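Local coordinates for protein shikimate dehydrogenase (NADP(+)) (Listeria monocytogenes, PDB 3TNL) that probably catalyses the reversible NADPH-linked reduction of 3-dehydroshikimate to shikimate, a step of chorismate and hence aromatic amino acid biosynthesis, at residues B[246-249]-B[250-254]. Numbering follows the deposited sequence. Where two conformers were deposited one is given.
Sequences LLPS and ADMLR. With NAD (nicotinamide-adenine-dinucleotide), chain H.
Asp251 OD2 is gripped by two groups: Arg221 NH1 forms a salt bridge with it, and in the serine conformer given here, one of two, Ser249 OG donates a hydrogen bond to the same oxygen over 2.7 Å. The serine hydroxyl comes from above the carboxylate, 72° out of its plane. The CG of Asp251 stands between its own backbone N and carbonyl carbon (chi1 68°), a torsion that swings the end of the short side chain back toward Ser249. The arginine would be expected to stabilise the ionised form of the acid. Ser249 also contributes its backbone carbonyl: Met252 N donates to Ser249 O over 3.1 Å. Leu253 N repeats the i to i+3 pattern on Ala250 O at 3.0 Å, so this is a short 3-10 turn, in which the small Ala250 occupies the first position.

Apolar side chains also meet across the turn. Leu247 and Leu253 reach toward each other tip to tip, with Leu247 CD2 3.7 Å from Leu253 CD1; branched ends suit both places, since both side chains also pack on Ile274. Met252, extended beyond CG, crosses Pro248 at about a right angle, laying its flexible thioether end against the rigid ring, with Met252 CE 3.9 Å from Pro248 CB. At the start of 246-249, Leu246 CD2 rests 3.7 Å from C2A of the NAD adenine, as one of the residues that line the NAD pocket.

The turn lies in the loop joining strands 229-232 and 258-261 of the parallel Rossmann sheet, where Pro248, Ser249 and Met252 lean on helix 217-226, while Leu247, Ala250 and Leu253 pack against helix 270-277.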
# COMPACT_ATOMS: atom_id res chain seq x y z
N LEU B 246 21.54 -25.24 -23.72
CA LEU B 246 21.18 -26.66 -23.65
C LEU B 246 21.02 -27.30 -25.05
O LEU B 246 20.83 -28.48 -25.15
CB LEU B 246 19.90 -26.84 -22.87
CG LEU B 246 19.99 -26.46 -21.39
CD1 LEU B 246 18.60 -26.56 -20.73
CD2 LEU B 246 21.07 -27.29 -20.62
N LEU B 247 21.16 -26.53 -26.14
CA LEU B 247 21.01 -27.11 -27.49
C LEU B 247 22.27 -27.89 -27.85
O LEU B 247 23.37 -27.30 -27.85
CB LEU B 247 20.82 -26.01 -28.52
CG LEU B 247 20.65 -26.48 -29.97
CD1 LEU B 247 19.32 -27.23 -30.14
CD2 LEU B 247 20.76 -25.27 -30.90
N PRO B 248 22.15 -29.19 -28.18
CA PRO B 248 23.35 -29.95 -28.47
C PRO B 248 24.04 -29.63 -29.80
O PRO B 248 25.25 -29.64 -29.88
CB PRO B 248 22.86 -31.42 -28.46
CG PRO B 248 21.66 -31.40 -27.62
CD PRO B 248 21.01 -30.09 -27.91
N SER B 249 23.24 -29.38 -30.83
CA SER B 249 23.75 -29.21 -32.17
C SER B 249 22.90 -28.26 -33.00
O SER B 249 21.66 -28.34 -33.00
CB SER B 249 23.77 -30.60 -32.83
OG SER B 249 24.41 -30.57 -34.08
N ALA B 250 23.58 -27.37 -33.72
CA ALA B 250 22.91 -26.40 -34.58
C ALA B 250 22.07 -27.10 -35.65
O ALA B 250 21.01 -26.56 -36.05
CB ALA B 250 23.93 -25.41 -35.22
N ASP B 251 22.50 -28.28 -36.09
CA ASP B 251 21.79 -29.01 -37.15
C ASP B 251 20.48 -29.65 -36.69
O ASP B 251 19.77 -30.28 -37.49
CB ASP B 251 22.70 -30.04 -37.83
CG ASP B 251 23.07 -31.20 -36.92
OD1 ASP B 251 23.91 -32.03 -37.35
OD2 ASP B 251 22.53 -31.36 -35.82
N MET B 252 20.13 -29.44 -35.42
CA MET B 252 18.80 -29.85 -34.91
C MET B 252 17.77 -28.78 -35.29
O MET B 252 16.55 -29.02 -35.23
CB MET B 252 18.77 -30.09 -33.39
CG MET B 252 19.58 -31.24 -33.01
SD MET B 252 19.52 -31.46 -31.24
CE MET B 252 20.46 -33.01 -31.09
N LEU B 253 18.23 -27.59 -35.69
CA LEU B 253 17.35 -26.48 -36.06
C LEU B 253 17.19 -26.44 -37.58
O LEU B 253 17.93 -27.10 -38.31
CB LEU B 253 17.94 -25.17 -35.53
CG LEU B 253 18.38 -25.13 -34.07
CD1 LEU B 253 18.82 -23.70 -33.67
CD2 LEU B 253 17.27 -25.55 -33.17
N ARG B 254 16.20 -25.69 -38.06
CA ARG B 254 15.93 -25.50 -39.48
C ARG B 254 15.30 -24.13 -39.64
O ARG B 254 14.73 -23.60 -38.69
CB ARG B 254 15.03 -26.58 -40.05
CG ARG B 254 13.60 -26.58 -39.43
CD ARG B 254 12.80 -27.79 -39.84
NE ARG B 254 11.42 -27.66 -39.38
CZ ARG B 254 11.01 -27.87 -38.13
NH1 ARG B 254 11.87 -28.19 -37.18
NH2 ARG B 254 9.72 -27.70 -37.86
PA NAD H . 12.62 -22.47 -11.60
O1A NAD H . 13.71 -22.32 -10.54
O2A NAD H . 11.19 -22.65 -11.13
O5B NAD H . 13.06 -23.63 -12.63
C5B NAD H . 14.38 -23.79 -13.14
C4B NAD H . 14.36 -24.72 -14.36
O4B NAD H . 15.64 -24.68 -15.01
C3B NAD H . 14.20 -26.18 -13.97
O3B NAD H . 13.52 -26.86 -15.05
C2B NAD H . 15.61 -26.71 -13.87
O2B NAD H . 15.71 -28.10 -14.13
C1B NAD H . 16.29 -25.93 -14.98
N9A NAD H . 17.74 -25.73 -14.86
C8A NAD H . 18.34 -24.84 -14.03
N7A NAD H . 19.67 -24.87 -14.24
C5A NAD H . 19.96 -25.76 -15.22
C6A NAD H . 21.08 -26.22 -15.87
N6A NAD H . 22.29 -25.74 -15.57
N1A NAD H . 20.96 -27.12 -16.87
C2A NAD H . 19.75 -27.63 -17.21
N3A NAD H . 18.60 -27.23 -16.61
C4A NAD H . 18.66 -26.30 -15.63
O3 NAD H . 12.76 -21.17 -12.53
PN NAD H . 11.59 -20.38 -13.29
O1N NAD H . 10.88 -19.41 -12.39
O2N NAD H . 10.77 -21.37 -14.13
O5D NAD H . 12.40 -19.42 -14.30
C5D NAD H . 13.18 -20.01 -15.33
C4D NAD H . 13.56 -18.85 -16.23
O4D NAD H . 12.36 -18.20 -16.69
C3D NAD H . 14.36 -17.80 -15.49
O3D NAD H . 15.49 -17.44 -16.29
C2D NAD H . 13.40 -16.63 -15.34
O2D NAD H . 14.08 -15.35 -15.25
C1D NAD H . 12.54 -16.78 -16.59
N1N NAD H . 11.20 -16.19 -16.54
C2N NAD H . 10.85 -15.27 -17.45
C3N NAD H . 9.58 -14.70 -17.44
C7N NAD H . 9.15 -13.68 -18.45
O7N NAD H . 8.19 -12.98 -18.13
N7N NAD H . 9.79 -13.60 -19.64
C4N NAD H . 8.66 -15.10 -16.45
C5N NAD H . 9.05 -16.05 -15.51
C6N NAD H . 10.34 -16.59 -15.57